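PDB 4EZI: uncharacterized protein, which is of unknown function but has the alpha/beta-hydrolase fold and may act as a lipase or related esterase. Local coordinates for residues 52-63 with 115-126; 160-168 with 362-373. All blocks are in the same frame, centred on the assembly; numbering follows the deposited sequence. Where two conformers were deposited one is given.

Contact 1 of 2, residues 52-63 with 115-126; sequences SPDGNLTIASGL and MPDYLGLGDNEL
Gly62 and Leu63 pair with Pro116 and Met115 in a short antiparallel beta ladder inside the central sheet, and the loop after strand 112-116 then folds back along strand 57-67. Leu63 and Met115 are the hydrogen-bonded pair: Leu63 N donates to Met115 O and Met115 N to Leu63 O. Residue 115 is selenomethionine. Gly62 faces Pro116 as the non-hydrogen-bonded pair, with the two CA atoms 4.2 Å apart.

Asp117 N still donates to Ser61 O; beyond it, polar side chains take over. Ser61 OG, set between its backbone N and carbonyl carbon (chi1 55°), donates to Asp117 OD2 at 2.6 Å. It meets the carboxylate on its anti side. The same OG accepts from Asp123 N at 2.9 Å in a nearly straight bond. Ser92 also binds Asp117 OD2, while Asp123 forms salt bridges with Lys45 and Arg93.

Further back along the strand, Asn124 grips Thr58 and Ile59. CG lies anti to the backbone N (chi1 -179°), which carries the amide across. ND2 gives one hydrogen to Thr58 OG1 at 2.9 Å and the other to Ile59 O, both close to the amide plane. Ile59 O receives it from above its carbonyl plane. Asn124 OD1 accepts from Gly120 N.

Beside this, Leu119 CD2 packs on Thr58 CG2 at 3.7 Å, and its CD1 touches Pro53 CD. One water links Ser61 O to Tyr118 N, another Ile59 O to Glu125 N.

Both amide hydrogens of Asn124 are used and its oxygen is engaged, so the amide's orientation is fixed. Beyond Asp117 the loop is held by side-chain and water-mediated bonds.

Contact 2 of 2, residues 160-168 with 362-373; sequences SDKLYLAGY and QVDFFKQFERQE
Strand 162-168 and helix 362-370 run nearly antiparallel, at 162° between their directions, with axes 9.7 Å apart at closest approach. Lys162, Tyr164 and Ala166 point toward the helix.

Tyr164 and Phe366 form the middle of the contact. Their ring planes are only modestly inclined, but the rings are displaced so far along each other that little of one lies above the other. Each covers the other with its CB instead. Tyr164 CB sits over the centre of the Phe366 ring, 3.5 Å from the centroid, and Phe366 CB lies over a face of the Tyr164 ring. Both are CH-pi contacts. Ala166 CB touches Phe366 CZ at 3.6 Å, at the ring edge, and Leu165 O also lies near that edge. The opposite face of Phe366 meets Gln362 O of its own helix. Tyr164 OH reaches Glu370 CB at 3.2 Å, the two side chains crossing at about a right angle; Tyr111 binds the Glu370 carboxylate.

Lys162 closes the C-terminal end of the helix. Its chain bends at chi2 (-77°) and is extended beyond, which brings NZ to the carbonyls there. NZ donates to Phe369 O and Gln372 O, each at 2.8 Å, and weakly to Glu373 O. The Phe369 oxygen is met in its carbonyl plane. The ammonium probably offsets the negative end of the helix dipole.

At the other end, Gln362 NE2 donates to Gly167 O at 3.0 Å, from above the carbonyl plane and with a bent angle of 137°. NE2 also binds Ala195 O, so this amide joins two strands. Gly167 belongs to a GxSxG sequence consistent with the nucleophile elbow of this fold.

Helix 355-370 therefore covers one face of the sheet, where Phe366 also touches Ile77 of strand 74-80 and Ala193 and Ala195 of strand 193-197. Leu165 points away from helix 355-370 and packs against helix 170-185.

Overall arrangement
From the N terminus, the chain passes through strands 8-17 and 41-51 into strand 57-67. Contact 1 closes a loop of 51 residues, which includes strand 74-80 and helix 99-108, when strand 112-116 returns beside strand 57-67. The chain then forms helix 134-154 and reaches strand 162-168. Contact 2 closes a much longer loop of 193 residues, about half of it helical, when helix 355-370 packs on that strand near the C terminus. The contacts follow in series and neither nest nor cross. The centres of contact 1 and contact 2 lie about 26 Å apart. Both belong to the same sheet: contact 1 ties its antiparallel part to strand 112-116, and contact 2 ties its parallel part to the last helix.

Contact 1 of 2, residues 52-63 with 115-126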
# COMPACT_ATOMS: atom_id res chain seq x y z
N SER A 52 9.37 15.00 -1.87
CA SER A 52 10.11 13.93 -2.54
C SER A 52 11.08 13.26 -1.56
O SER A 52 11.29 13.76 -0.46
CB SER A 52 10.92 14.51 -3.68
OG SER A 52 11.96 15.34 -3.18
N PRO A 53 11.74 12.15 -1.96
CA PRO A 53 12.75 11.54 -1.10
C PRO A 53 13.88 12.50 -0.71
O PRO A 53 14.45 12.34 0.35
CB PRO A 53 13.26 10.36 -1.94
CG PRO A 53 12.08 9.96 -2.78
CD PRO A 53 11.46 11.30 -3.14
N ASP A 54 14.18 13.48 -1.57
CA ASP A 54 15.22 14.48 -1.32
C ASP A 54 14.70 15.72 -0.56
O ASP A 54 15.47 16.66 -0.34
CB ASP A 54 15.86 14.90 -2.64
CG ASP A 54 16.76 13.80 -3.23
OD1 ASP A 54 17.51 13.16 -2.46
OD2 ASP A 54 16.71 13.59 -4.46
N GLY A 55 13.44 15.73 -0.16
CA GLY A 55 12.89 16.82 0.64
C GLY A 55 12.56 18.05 -0.18
O GLY A 55 12.71 19.18 0.31
N ASN A 56 12.14 17.86 -1.42
CA ASN A 56 11.68 18.95 -2.27
C ASN A 56 10.21 18.77 -2.59
O ASN A 56 9.67 17.65 -2.61
CB ASN A 56 12.48 19.00 -3.57
CG ASN A 56 13.96 19.08 -3.33
OD1 ASN A 56 14.41 19.90 -2.53
ND2 ASN A 56 14.72 18.20 -3.99
N LEU A 57 9.56 19.86 -2.95
CA LEU A 57 8.17 19.80 -3.38
C LEU A 57 8.04 18.95 -4.64
O LEU A 57 8.83 19.09 -5.57
CB LEU A 57 7.65 21.20 -3.68
CG LEU A 57 6.24 21.32 -4.26
CD1 LEU A 57 5.22 20.82 -3.30
CD2 LEU A 57 5.93 22.78 -4.66
N THR A 58 7.04 18.08 -4.65
CA THR A 58 6.67 17.31 -5.82
C THR A 58 5.14 17.18 -5.85
O THR A 58 4.52 17.21 -4.79
CB THR A 58 7.38 15.93 -5.82
OG1 THR A 58 7.20 15.30 -7.08
CG2 THR A 58 6.88 15.03 -4.71
N ILE A 59 4.57 17.09 -7.05
CA ILE A 59 3.12 17.06 -7.22
C ILE A 59 2.73 15.62 -7.57
O ILE A 59 3.11 15.10 -8.61
CB ILE A 59 2.61 18.07 -8.30
CG1 ILE A 59 3.09 19.48 -7.99
CG2 ILE A 59 1.10 17.98 -8.41
CD1 ILE A 59 2.77 20.01 -6.64
N ALA A 60 1.97 15.00 -6.69
CA ALA A 60 1.58 13.60 -6.82
C ALA A 60 0.09 13.49 -7.13
O ALA A 60 -0.63 14.48 -7.10
CB ALA A 60 1.95 12.85 -5.51
N SER A 61 -0.36 12.28 -7.46
CA SER A 61 -1.74 12.05 -7.91
C SER A 61 -2.42 10.92 -7.15
O SER A 61 -1.75 10.10 -6.51
CB SER A 61 -1.75 11.80 -9.42
OG SER A 61 -0.89 10.74 -9.82
N GLY A 62 -3.73 10.83 -7.26
CA GLY A 62 -4.50 9.74 -6.73
C GLY A 62 -5.96 9.90 -7.06
O GLY A 62 -6.35 10.85 -7.77
N LEU A 63 -6.77 8.95 -6.60
CA LEU A 63 -8.19 8.88 -6.86
C LEU A 63 -8.99 9.16 -5.60
O LEU A 63 -8.66 8.67 -4.52
CB LEU A 63 -8.54 7.47 -7.33
CG LEU A 63 -9.94 7.28 -7.93
CD1 LEU A 63 -10.08 7.99 -9.28
CD2 LEU A 63 -10.26 5.81 -8.07
N MSE A 115 -7.35 7.02 -2.56
CA MSE A 115 -6.35 6.06 -3.03
C MSE A 115 -5.17 6.79 -3.64
O MSE A 115 -5.24 7.24 -4.79
CB MSE A 115 -6.98 5.11 -4.05
CG MSE A 115 -8.23 4.43 -3.54
SE MSE A 115 -8.95 3.16 -4.81
CE MSE A 115 -7.63 1.80 -4.62
N PRO A 116 -4.06 6.91 -2.90
CA PRO A 116 -2.88 7.55 -3.50
C PRO A 116 -2.26 6.68 -4.60
O PRO A 116 -2.25 5.46 -4.48
CB PRO A 116 -1.90 7.68 -2.33
CG PRO A 116 -2.31 6.57 -1.39
CD PRO A 116 -3.81 6.50 -1.50
N ASP A 117 -1.66 7.31 -5.60
CA ASP A 117 -0.89 6.57 -6.59
C ASP A 117 0.50 6.18 -6.11
O ASP A 117 1.06 5.18 -6.56
CB ASP A 117 -0.74 7.35 -7.90
CG ASP A 117 -2.02 7.52 -8.67
OD1 ASP A 117 -3.00 6.78 -8.44
OD2 ASP A 117 -2.04 8.41 -9.56
N TYR A 118 1.06 7.01 -5.23
CA TYR A 118 2.46 7.01 -4.74
C TYR A 118 3.37 7.81 -5.68
O TYR A 118 3.09 8.03 -6.86
CB TYR A 118 3.09 5.63 -4.57
CG TYR A 118 2.41 4.66 -3.67
CD1 TYR A 118 1.70 5.04 -2.55
CD2 TYR A 118 2.55 3.30 -3.91
CE1 TYR A 118 1.11 4.09 -1.72
CE2 TYR A 118 2.00 2.36 -3.06
CZ TYR A 118 1.26 2.75 -1.96
OH TYR A 118 0.72 1.80 -1.11
N LEU A 119 4.49 8.26 -5.13
CA LEU A 119 5.51 8.94 -5.91
C LEU A 119 6.07 8.05 -7.00
O LEU A 119 6.17 6.82 -6.86
CB LEU A 119 6.64 9.40 -5.00
CG LEU A 119 6.26 10.39 -3.90
CD1 LEU A 119 7.54 10.83 -3.17
CD2 LEU A 119 5.49 11.58 -4.43
N GLY A 120 6.45 8.67 -8.12
CA GLY A 120 7.01 7.97 -9.25
C GLY A 120 6.00 7.25 -10.12
O GLY A 120 6.39 6.60 -11.10
N LEU A 121 4.72 7.35 -9.78
CA LEU A 121 3.66 6.66 -10.50
C LEU A 121 2.57 7.69 -10.83
O LEU A 121 2.57 8.82 -10.34
CB LEU A 121 3.10 5.51 -9.70
CG LEU A 121 4.11 4.45 -9.28
CD1 LEU A 121 3.49 3.49 -8.27
CD2 LEU A 121 4.71 3.68 -10.46
N GLY A 122 1.61 7.28 -11.65
CA GLY A 122 0.54 8.20 -12.05
C GLY A 122 1.10 9.42 -12.75
O GLY A 122 1.94 9.31 -13.65
N ASP A 123 0.64 10.59 -12.32
CA ASP A 123 1.05 11.86 -12.92
C ASP A 123 2.34 12.41 -12.33
O ASP A 123 2.84 13.43 -12.79
CB ASP A 123 -0.04 12.93 -12.71
CG ASP A 123 -1.39 12.62 -13.35
OD1 ASP A 123 -1.50 11.75 -14.23
OD2 ASP A 123 -2.36 13.35 -12.97
N ASN A 124 2.88 11.78 -11.28
CA ASN A 124 4.04 12.37 -10.59
C ASN A 124 5.27 12.38 -11.47
O ASN A 124 5.57 11.41 -12.14
CB ASN A 124 4.32 11.58 -9.32
CG ASN A 124 5.47 12.15 -8.54
OD1 ASN A 124 6.48 11.47 -8.34
ND2 ASN A 124 5.33 13.38 -8.05
N GLU A 125 6.02 13.48 -11.44
CA GLU A 125 7.11 13.66 -12.37
C GLU A 125 8.39 12.91 -11.99
O GLU A 125 9.27 12.77 -12.83
CB GLU A 125 7.41 15.15 -12.56
CG GLU A 125 8.08 15.77 -11.38
CD GLU A 125 8.57 17.19 -11.64
OE1 GLU A 125 8.88 17.53 -12.80
OE2 GLU A 125 8.67 17.95 -10.66
N LEU A 126 8.52 12.45 -10.74
CA LEU A 126 9.68 11.63 -10.41
C LEU A 126 9.65 10.40 -11.29
O LEU A 126 8.59 9.82 -11.55
CB LEU A 126 9.72 11.25 -8.93
CG LEU A 126 9.77 12.39 -7.93
CD1 LEU A 126 9.58 11.93 -6.49
CD2 LEU A 126 11.06 13.18 -8.05
O HOH W 1 4.81 15.95 -10.60
O HOH W 2 6.30 17.87 -9.38
O HOH W 3 1.59 10.20 -7.92
O HOH W 4 0.46 9.74 -4.79

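Contact 2 of 2, residues 160-168 with 362-373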
# COMPACT_ATOMS: atom_id res chain seq x y z
N SER A 160 -17.92 12.47 8.04
CA SER A 160 -17.86 12.29 9.49
C SER A 160 -16.40 12.34 9.91
O SER A 160 -15.51 12.64 9.11
CB SER A 160 -18.47 10.96 9.87
OG SER A 160 -17.61 9.91 9.47
N ASP A 161 -16.15 12.04 11.18
CA ASP A 161 -14.78 11.92 11.68
C ASP A 161 -14.26 10.48 11.65
O ASP A 161 -13.15 10.21 12.13
CB ASP A 161 -14.65 12.57 13.08
CG ASP A 161 -14.76 14.11 13.02
OD1 ASP A 161 -14.18 14.75 12.11
OD2 ASP A 161 -15.42 14.69 13.91
N LYS A 162 -15.03 9.55 11.10
CA LYS A 162 -14.57 8.16 10.96
C LYS A 162 -13.50 8.10 9.86
O LYS A 162 -13.70 8.61 8.76
CB LYS A 162 -15.70 7.22 10.61
CG LYS A 162 -16.79 7.05 11.69
CD LYS A 162 -16.35 6.16 12.84
CE LYS A 162 -17.48 5.91 13.85
NZ LYS A 162 -17.05 5.05 14.98
N LEU A 163 -12.37 7.48 10.20
CA LEU A 163 -11.23 7.34 9.30
C LEU A 163 -10.66 5.94 9.42
O LEU A 163 -10.24 5.50 10.51
CB LEU A 163 -10.17 8.38 9.63
CG LEU A 163 -8.86 8.31 8.85
CD1 LEU A 163 -9.05 8.45 7.34
CD2 LEU A 163 -7.89 9.35 9.37
N TYR A 164 -10.60 5.22 8.31
CA TYR A 164 -10.13 3.85 8.26
C TYR A 164 -8.92 3.78 7.33
O TYR A 164 -8.93 4.41 6.28
CB TYR A 164 -11.24 2.93 7.73
CG TYR A 164 -12.60 3.17 8.34
CD1 TYR A 164 -12.92 2.72 9.61
CD2 TYR A 164 -13.56 3.90 7.65
CE1 TYR A 164 -14.19 2.97 10.16
CE2 TYR A 164 -14.81 4.14 8.17
CZ TYR A 164 -15.12 3.70 9.44
OH TYR A 164 -16.37 3.92 9.97
N LEU A 165 -7.90 2.99 7.69
CA LEU A 165 -6.69 2.89 6.86
C LEU A 165 -6.47 1.42 6.50
O LEU A 165 -6.38 0.58 7.39
CB LEU A 165 -5.46 3.41 7.63
CG LEU A 165 -5.58 4.78 8.32
CD1 LEU A 165 -4.28 5.05 9.08
CD2 LEU A 165 -5.95 5.91 7.39
N ALA A 166 -6.33 1.11 5.21
CA ALA A 166 -6.08 -0.26 4.77
C ALA A 166 -5.15 -0.24 3.56
O ALA A 166 -5.02 0.75 2.88
CB ALA A 166 -7.37 -0.98 4.42
N GLY A 167 -4.59 -1.41 3.26
CA GLY A 167 -3.80 -1.58 2.07
C GLY A 167 -3.40 -3.02 1.94
O GLY A 167 -3.68 -3.81 2.84
N TYR A 168 -2.69 -3.36 0.86
CA TYR A 168 -2.25 -4.75 0.66
C TYR A 168 -0.81 -4.74 0.20
O TYR A 168 -0.42 -3.94 -0.65
CB TYR A 168 -3.13 -5.45 -0.39
CG TYR A 168 -3.04 -6.97 -0.32
CD1 TYR A 168 -3.71 -7.65 0.68
CD2 TYR A 168 -2.29 -7.73 -1.22
CE1 TYR A 168 -3.64 -9.04 0.78
CE2 TYR A 168 -2.20 -9.10 -1.12
CZ TYR A 168 -2.89 -9.75 -0.11
OH TYR A 168 -2.80 -11.10 0.06
N GLN A 362 -10.96 -6.81 5.87
CA GLN A 362 -10.75 -5.38 6.12
C GLN A 362 -12.07 -4.64 6.23
O GLN A 362 -12.30 -3.89 7.17
CB GLN A 362 -9.86 -4.76 5.02
CG GLN A 362 -8.44 -5.28 5.05
CD GLN A 362 -7.65 -4.90 3.81
OE1 GLN A 362 -8.19 -4.76 2.72
NE2 GLN A 362 -6.34 -4.72 3.97
N VAL A 363 -12.94 -4.84 5.25
CA VAL A 363 -14.26 -4.19 5.27
C VAL A 363 -15.04 -4.54 6.54
O VAL A 363 -15.61 -3.68 7.19
CB VAL A 363 -15.13 -4.55 4.01
CG1 VAL A 363 -16.56 -3.94 4.14
CG2 VAL A 363 -14.45 -4.10 2.73
N ASP A 364 -15.02 -5.82 6.90
CA ASP A 364 -15.75 -6.27 8.08
C ASP A 364 -15.19 -5.65 9.37
O ASP A 364 -15.94 -5.30 10.28
CB ASP A 364 -15.74 -7.78 8.18
CG ASP A 364 -16.64 -8.45 7.17
OD1 ASP A 364 -17.55 -7.80 6.60
OD2 ASP A 364 -16.47 -9.67 6.98
N PHE A 365 -13.87 -5.52 9.45
CA PHE A 365 -13.23 -4.88 10.58
C PHE A 365 -13.65 -3.41 10.70
O PHE A 365 -14.00 -2.94 11.78
CB PHE A 365 -11.72 -5.00 10.44
CG PHE A 365 -10.94 -4.59 11.66
CD1 PHE A 365 -11.02 -5.31 12.84
CD2 PHE A 365 -10.08 -3.51 11.61
CE1 PHE A 365 -10.25 -4.97 13.94
CE2 PHE A 365 -9.33 -3.14 12.71
CZ PHE A 365 -9.40 -3.89 13.87
N PHE A 366 -13.65 -2.70 9.58
CA PHE A 366 -14.05 -1.31 9.59
C PHE A 366 -15.51 -1.14 9.98
O PHE A 366 -15.87 -0.25 10.76
CB PHE A 366 -13.76 -0.65 8.25
CG PHE A 366 -12.29 -0.59 7.92
CD1 PHE A 366 -11.32 -0.72 8.92
CD2 PHE A 366 -11.87 -0.46 6.60
CE1 PHE A 366 -9.99 -0.66 8.61
CE2 PHE A 366 -10.52 -0.40 6.29
CZ PHE A 366 -9.57 -0.50 7.29
N LYS A 367 -16.36 -2.03 9.50
CA LYS A 367 -17.78 -1.98 9.87
C LYS A 367 -17.97 -2.15 11.38
O LYS A 367 -18.83 -1.49 11.98
CB LYS A 367 -18.57 -3.01 9.08
CG LYS A 367 -18.78 -2.65 7.61
CD LYS A 367 -19.86 -1.59 7.47
CE LYS A 367 -19.81 -0.91 6.12
NZ LYS A 367 -20.75 0.26 6.07
N GLN A 368 -17.17 -3.02 12.00
CA GLN A 368 -17.22 -3.23 13.43
C GLN A 368 -16.98 -1.92 14.17
O GLN A 368 -17.69 -1.62 15.13
CB GLN A 368 -16.21 -4.28 13.86
CG GLN A 368 -16.20 -4.56 15.35
CD GLN A 368 -15.21 -5.63 15.76
OE1 GLN A 368 -14.81 -6.47 14.95
NE2 GLN A 368 -14.83 -5.61 17.03
N PHE A 369 -16.01 -1.15 13.72
CA PHE A 369 -15.67 0.10 14.37
C PHE A 369 -16.50 1.28 13.90
O PHE A 369 -16.60 2.28 14.63
CB PHE A 369 -14.14 0.31 14.39
CG PHE A 369 -13.50 -0.68 15.28
CD1 PHE A 369 -13.61 -0.53 16.66
CD2 PHE A 369 -12.94 -1.86 14.79
CE1 PHE A 369 -13.14 -1.49 17.51
CE2 PHE A 369 -12.45 -2.83 15.65
CZ PHE A 369 -12.55 -2.63 17.01
N GLU A 370 -17.14 1.16 12.75
CA GLU A 370 -18.12 2.15 12.31
C GLU A 370 -19.31 2.20 13.27
O GLU A 370 -19.82 3.27 13.56
CB GLU A 370 -18.61 1.77 10.90
CG GLU A 370 -19.63 2.75 10.33
CD GLU A 370 -19.98 2.49 8.84
OE1 GLU A 370 -19.57 1.45 8.28
OE2 GLU A 370 -20.64 3.33 8.23
N ARG A 371 -19.75 1.03 13.72
CA ARG A 371 -21.02 0.87 14.46
C ARG A 371 -20.86 0.87 15.98
O ARG A 371 -21.71 0.37 16.73
CB ARG A 371 -21.78 -0.40 13.98
CG ARG A 371 -21.15 -1.71 14.38
CD ARG A 371 -21.85 -2.87 13.78
NE ARG A 371 -21.24 -4.12 14.22
CZ ARG A 371 -20.53 -4.96 13.46
NH1 ARG A 371 -20.32 -4.75 12.15
NH2 ARG A 371 -20.01 -6.05 14.01
N GLN A 372 -19.79 1.50 16.45
CA GLN A 372 -19.65 1.81 17.86
C GLN A 372 -18.94 3.15 17.95
O GLN A 372 -18.36 3.64 16.96
CB GLN A 372 -18.92 0.69 18.63
CG GLN A 372 -17.50 0.42 18.15
CD GLN A 372 -16.79 -0.69 18.94
OE1 GLN A 372 -16.97 -1.89 18.68
NE2 GLN A 372 -15.93 -0.29 19.87
N GLU A 373 -18.98 3.75 19.13
CA GLU A 373 -18.37 5.05 19.30
C GLU A 373 -18.79 5.98 18.14
O GLU A 373 -17.96 6.72 17.62
CB GLU A 373 -16.83 4.83 19.42
CG GLU A 373 -15.88 6.06 19.34
CD GLU A 373 -14.45 5.81 19.81
OE1 GLU A 373 -14.21 4.83 20.56
OE2 GLU A 373 -13.55 6.61 19.46